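Local coordinates for protein chorismate synthase (Aquifex aeolicus, PDB 1Q1L) that probably catalyses the last step of chorismate biosynthesis, eliminating phosphate from 5-enolpyruvylshikimate-3-phosphate with the help of reduced FMN, at residues A14-G19 with L134-A139; R46-Y51 with E60-E65. All blocks are in the same frame, centred on the assembly; numbering follows the deposited sequence.

In chorismate synthase contacts 1 and 2 lie beside one another, next to residues predicted to bind FMN and NADP. Along the chain the order is 14-19, 46-51, 60-65 and 134-139, so that both segments of contact 2 fall between the two of contact 1. The centres of the contacts lie about 15 Å apart. Strand 10-14 runs into segment 14-19, and segment 60-65 runs into strand 64-68; these are the outermost strands of one four-stranded antiparallel sheet within the chain, and helices 131-137 and 37-48 supply the other sides. A139 of contact 1 packs on R47 and Y51 of contact 2, and R140 touches S17 while forming a salt bridge with D62. The side chain of R47, predicted to bind NADP, lies about 9 Å from that of S138, one of the predicted FMN residues.

Contact 1 (A14-G19 with L134-A139); sequences AGESHG and LERASA
S17 and H18, in the loop after strand 10-14, close over E135 near the end of helix 131-137. The tight part centres on the carbonyl oxygen of E135, which S17 grips twice: its backbone N comes from above the carbonyl plane, while S17 OG lies in that plane on a lone pair, 2.8 Å from E135 O. Deeper in, R136 sets CG anti to its backbone N (chi1 169°), and the bend at chi2 then turns the chain. Its NH1 meets G15 O at 3.2 Å, close to the guanidinium plane. NH2 of R136 has partners in T13 and in I246 of the third subunit. The H18 side is the more exposed, and its ring is held only weakly. There E135 OE1 accepts H18 N at 2.7 Å from the syn side, somewhat out of the carboxylate plane, whereas H18 ND1 makes only a weak bond to E135 OE2 (2.8 Å). An alanine at E135 would probably leave H18 N and R71 of the second subunit without their carboxylate partner, and the imidazole with little but a weak bond from ND1 to S17 OG. The helix end thus offers mainly acceptors and the loop mainly donors, R136 reversing the direction, while E135 and R136 also bond to other subunits.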
loop_
_atom_site.group_PDB
_atom_site.type_symbol
_atom_site.label_atom_id
_atom_site.label_comp_id
_atom_site.label_asym_id
_atom_site.label_seq_id
_atom_site.Cartn_x
_atom_site.Cartn_y
_atom_site.Cartn_z
ATOM N N ALA A 14 -8.809 15.889 -4.277
ATOM C CA ALA A 14 -10.142 16.051 -3.710
ATOM C C ALA A 14 -10.800 17.296 -4.278
ATOM O O ALA A 14 -10.128 18.149 -4.859
ATOM C CB ALA A 14 -10.055 16.166 -2.189
ATOM N N GLY A 15 -12.113 17.396 -4.100
ATOM C CA GLY A 15 -12.847 18.548 -4.586
ATOM C C GLY A 15 -13.984 18.159 -5.505
ATOM O O GLY A 15 -13.865 17.190 -6.260
ATOM N N GLU A 16 -15.093 18.894 -5.430
ATOM C CA GLU A 16 -16.240 18.630 -6.293
ATOM C C GLU A 16 -16.192 19.655 -7.426
ATOM O O GLU A 16 -15.579 20.713 -7.282
ATOM C CB GLU A 16 -17.569 18.779 -5.542
ATOM C CG GLU A 16 -17.507 18.744 -4.019
ATOM C CD GLU A 16 -16.820 17.514 -3.450
ATOM O OE1 GLU A 16 -17.042 16.396 -3.961
ATOM O OE2 GLU A 16 -16.067 17.672 -2.468
ATOM N N SER A 17 -16.839 19.344 -8.546
ATOM C CA SER A 17 -16.841 20.247 -9.692
ATOM C C SER A 17 -17.401 21.627 -9.352
ATOM O O SER A 17 -16.911 22.642 -9.848
ATOM C CB SER A 17 -17.623 19.625 -10.851
ATOM O OG SER A 17 -18.807 18.995 -10.393
ATOM N N HIS A 18 -18.422 21.668 -8.504
ATOM C CA HIS A 18 -19.010 22.938 -8.105
ATOM C C HIS A 18 -18.818 23.174 -6.616
ATOM O O HIS A 18 -19.774 23.229 -5.843
ATOM C CB HIS A 18 -20.498 22.981 -8.470
ATOM C CG HIS A 18 -20.752 22.918 -9.945
ATOM N ND1 HIS A 18 -20.823 21.728 -10.638
ATOM C CD2 HIS A 18 -20.892 23.899 -10.867
ATOM C CE1 HIS A 18 -20.994 21.979 -11.924
ATOM N NE2 HIS A 18 -21.039 23.290 -12.090
ATOM N N GLY A 19 -17.558 23.302 -6.224
ATOM C CA GLY A 19 -17.225 23.542 -4.837
ATOM C C GLY A 19 -16.181 24.630 -4.815
ATOM O O GLY A 19 -15.878 25.211 -5.853
ATOM N N LEU A 134 -21.856 13.045 -9.292
ATOM C CA LEU A 134 -21.297 13.657 -10.492
ATOM C C LEU A 134 -20.348 14.809 -10.148
ATOM O O LEU A 134 -19.340 15.013 -10.828
ATOM C CB LEU A 134 -22.426 14.147 -11.405
ATOM C CG LEU A 134 -22.046 14.453 -12.857
ATOM C CD1 LEU A 134 -21.411 13.221 -13.494
ATOM C CD2 LEU A 134 -23.283 14.871 -13.636
ATOM N N GLU A 135 -20.671 15.557 -9.093
ATOM C CA GLU A 135 -19.837 16.677 -8.652
ATOM C C GLU A 135 -18.376 16.250 -8.531
ATOM O O GLU A 135 -17.475 16.936 -9.013
ATOM C CB GLU A 135 -20.313 17.197 -7.288
ATOM C CG GLU A 135 -21.520 18.120 -7.320
ATOM C CD GLU A 135 -21.183 19.510 -7.816
ATOM O OE1 GLU A 135 -20.230 20.115 -7.280
ATOM O OE2 GLU A 135 -21.877 20.001 -8.734
ATOM N N ARG A 136 -18.154 15.109 -7.886
ATOM C CA ARG A 136 -16.811 14.577 -7.681
ATOM C C ARG A 136 -16.317 13.724 -8.850
ATOM O O ARG A 136 -15.117 13.677 -9.132
ATOM C CB ARG A 136 -16.777 13.748 -6.389
ATOM C CG ARG A 136 -15.510 12.922 -6.198
ATOM C CD ARG A 136 -14.270 13.799 -6.202
ATOM N NE ARG A 136 -13.042 13.016 -6.076
ATOM C CZ ARG A 136 -11.820 13.526 -6.185
ATOM N NH1 ARG A 136 -11.658 14.822 -6.421
ATOM N NH2 ARG A 136 -10.759 12.741 -6.065
ATOM N N ALA A 137 -17.246 13.057 -9.529
ATOM C CA ALA A 137 -16.904 12.190 -10.653
ATOM C C ALA A 137 -16.484 12.958 -11.900
ATOM O O ALA A 137 -15.548 12.560 -12.597
ATOM C CB ALA A 137 -18.088 11.277 -10.984
ATOM N N SER A 138 -17.186 14.053 -12.173
ATOM C CA SER A 138 -16.918 14.875 -13.348
ATOM C C SER A 138 -15.443 15.021 -13.707
ATOM O O SER A 138 -14.573 15.031 -12.832
ATOM C CB SER A 138 -17.540 16.259 -13.170
ATOM O OG SER A 138 -18.953 16.186 -13.274
ATOM N N ALA A 139 -15.181 15.138 -15.009
ATOM C CA ALA A 139 -13.832 15.292 -15.532
ATOM C C ALA A 139 -13.150 16.502 -14.911
ATOM O O ALA A 139 -12.014 16.823 -15.247
ATOM C CB ALA A 139 -13.876 15.436 -17.044
#

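Contact 2 (R46-Y51 with E60-E65); sequences RRQRGY and EKDTAE
Q48 reaches across to E60, K61 and D62 with its side-chain amide, joining the C-terminal end of helix 37-48 to the segment that enters strand 64-68 of the four-stranded antiparallel sheet. The helix runs straight into a type I beta turn from Q48 to Y51, and I40 and L44 on the same helix pack against A64. From the Q48 backbone, CB points toward the other segment, and CG, beside the backbone N (chi1 -73°), comes within 3.2 Å of D62 OD2. Beyond CG the chain is extended, which carries CD to 3.1 Å from D62 N. At the tip the amide divides its work. OE1 accepts D62 N in a nearly straight bond of 2.7 Å (168° at the hydrogen), the donor standing above the carbonyl plane, and it also touches K61 CA. NE2 donates one of its hydrogens to E60 O, 2.9 Å away, on a lone pair in the plane of that carbonyl. One side chain thus binds backbone atoms on both sides of K61. The D62 carboxylate lies close to NE2 as well, but at a poor angle for bonding, and its firm partner is R140, through a salt bridge. R47, predicted to bind NADP, adds a long salt bridge from NH2 to D62 OD2 at 3.8 Å. A water joins the same two side chains, accepting from R47 NE and donating to D62 OD2, each at 2.8 Å.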
loop_
_atom_site.group_PDB
_atom_site.type_symbol
_atom_site.label_atom_id
_atom_site.label_comp_id
_atom_site.label_asym_id
_atom_site.label_seq_id
_atom_site.Cartn_x
_atom_site.Cartn_y
_atom_site.Cartn_z
ATOM N N ARG A 46 -3.525 23.973 -20.944
ATOM C CA ARG A 46 -3.627 23.079 -22.087
ATOM C C ARG A 46 -4.864 22.196 -21.964
ATOM O O ARG A 46 -5.547 21.940 -22.956
ATOM C CB ARG A 46 -2.376 22.205 -22.201
ATOM C CG ARG A 46 -1.095 22.977 -22.498
ATOM C CD ARG A 46 0.104 22.040 -22.551
ATOM N NE ARG A 46 -0.022 21.052 -23.623
ATOM C CZ ARG A 46 0.191 19.748 -23.466
ATOM N NH1 ARG A 46 0.536 19.267 -22.276
ATOM N NH2 ARG A 46 0.064 18.924 -24.500
ATOM N N ARG A 47 -5.163 21.737 -20.750
ATOM C CA ARG A 47 -6.336 20.892 -20.541
ATOM C C ARG A 47 -7.619 21.686 -20.795
ATOM O O ARG A 47 -8.560 21.183 -21.412
ATOM C CB ARG A 47 -6.374 20.335 -19.114
ATOM C CG ARG A 47 -7.450 19.266 -18.909
ATOM C CD ARG A 47 -7.688 18.962 -17.434
ATOM N NE ARG A 47 -8.403 20.052 -16.785
ATOM C CZ ARG A 47 -9.718 20.085 -16.593
ATOM N NH1 ARG A 47 -10.484 19.076 -16.984
ATOM N NH2 ARG A 47 -10.272 21.145 -16.026
ATOM N N GLN A 48 -7.658 22.924 -20.309
ATOM C CA GLN A 48 -8.835 23.769 -20.496
ATOM C C GLN A 48 -9.173 23.974 -21.967
ATOM O O GLN A 48 -10.333 23.873 -22.357
ATOM C CB GLN A 48 -8.636 25.133 -19.837
ATOM C CG GLN A 48 -8.692 25.112 -18.328
ATOM C CD GLN A 48 -8.696 26.506 -17.731
ATOM O OE1 GLN A 48 -7.745 27.273 -17.903
ATOM N NE2 GLN A 48 -9.770 26.844 -17.031
ATOM N N ARG A 49 -8.160 24.266 -22.777
ATOM C CA ARG A 49 -8.360 24.490 -24.206
ATOM C C ARG A 49 -8.651 23.187 -24.945
ATOM O O ARG A 49 -8.746 23.170 -26.172
ATOM C CB ARG A 49 -7.124 25.158 -24.818
ATOM C CG ARG A 49 -6.723 26.465 -24.147
ATOM C CD ARG A 49 -5.763 27.283 -25.011
ATOM N NE ARG A 49 -4.448 27.463 -24.397
ATOM C CZ ARG A 49 -3.524 26.509 -24.302
ATOM N NH1 ARG A 49 -3.766 25.296 -24.783
ATOM N NH2 ARG A 49 -2.355 26.769 -23.729
ATOM N N GLY A 50 -8.800 22.101 -24.191
ATOM C CA GLY A 50 -9.061 20.807 -24.796
ATOM C C GLY A 50 -10.526 20.458 -24.975
ATOM O O GLY A 50 -10.850 19.454 -25.612
ATOM N N TYR A 51 -11.418 21.269 -24.412
ATOM C CA TYR A 51 -12.849 21.012 -24.543
ATOM C C TYR A 51 -13.432 21.792 -25.713
ATOM O O TYR A 51 -14.595 21.609 -26.074
ATOM C CB TYR A 51 -13.595 21.390 -23.259
ATOM C CG TYR A 51 -13.244 20.536 -22.064
ATOM C CD1 TYR A 51 -12.170 20.864 -21.238
ATOM C CD2 TYR A 51 -13.974 19.386 -21.769
ATOM C CE1 TYR A 51 -11.832 20.068 -20.147
ATOM C CE2 TYR A 51 -13.645 18.581 -20.681
ATOM C CZ TYR A 51 -12.574 18.928 -19.875
ATOM O OH TYR A 51 -12.240 18.133 -18.803
ATOM N N GLU A 60 -11.162 33.029 -15.999
ATOM C CA GLU A 60 -11.658 31.775 -16.554
ATOM C C GLU A 60 -10.555 30.721 -16.567
ATOM O O GLU A 60 -10.824 29.527 -16.452
ATOM C CB GLU A 60 -12.170 31.998 -17.979
ATOM C CG GLU A 60 -12.767 30.757 -18.627
ATOM C CD GLU A 60 -13.172 30.990 -20.069
ATOM O OE1 GLU A 60 -12.281 31.275 -20.899
ATOM O OE2 GLU A 60 -14.381 30.891 -20.374
ATOM N N LYS A 61 -9.311 31.172 -16.696
ATOM C CA LYS A 61 -8.171 30.268 -16.739
ATOM C C LYS A 61 -7.884 29.586 -15.400
ATOM O O LYS A 61 -7.829 30.237 -14.356
ATOM C CB LYS A 61 -6.922 31.020 -17.207
ATOM C CG LYS A 61 -7.070 31.641 -18.586
ATOM C CD LYS A 61 -5.739 32.125 -19.141
ATOM C CE LYS A 61 -5.926 32.768 -20.511
ATOM N NZ LYS A 61 -6.667 31.877 -21.453
ATOM N N ASP A 62 -7.710 28.270 -15.445
ATOM C CA ASP A 62 -7.409 27.498 -14.246
ATOM C C ASP A 62 -6.013 27.833 -13.759
ATOM O O ASP A 62 -5.071 27.924 -14.548
ATOM C CB ASP A 62 -7.483 25.994 -14.520
ATOM C CG ASP A 62 -8.878 25.437 -14.346
ATOM O OD1 ASP A 62 -9.494 25.701 -13.291
ATOM O OD2 ASP A 62 -9.355 24.725 -15.254
ATOM N N THR A 63 -5.887 28.023 -12.453
ATOM C CA THR A 63 -4.602 28.330 -11.857
ATOM C C THR A 63 -4.460 27.561 -10.558
ATOM O O THR A 63 -5.435 27.350 -9.830
ATOM C CB THR A 63 -4.456 29.836 -11.566
ATOM O OG1 THR A 63 -5.623 30.306 -10.885
ATOM C CG2 THR A 63 -4.269 30.614 -12.857
ATOM N N ALA A 64 -3.239 27.133 -10.273
ATOM C CA ALA A 64 -2.977 26.393 -9.058
ATOM C C ALA A 64 -2.130 27.236 -8.124
ATOM O O ALA A 64 -1.240 27.965 -8.562
ATOM C CB ALA A 64 -2.256 25.097 -9.381
ATOM N N GLU A 65 -2.429 27.157 -6.836
ATOM C CA GLU A 65 -1.655 27.879 -5.848
ATOM C C GLU A 65 -0.894 26.828 -5.066
ATOM O O GLU A 65 -1.475 25.841 -4.630
ATOM C CB GLU A 65 -2.563 28.679 -4.902
ATOM C CG GLU A 65 -1.861 29.076 -3.602
ATOM C CD GLU A 65 -2.617 30.111 -2.783
ATOM O OE1 GLU A 65 -3.854 30.000 -2.645
ATOM O OE2 GLU A 65 -1.959 31.030 -2.260
HETATM O O HOH W 1 -7.684 22.729 -16.371
#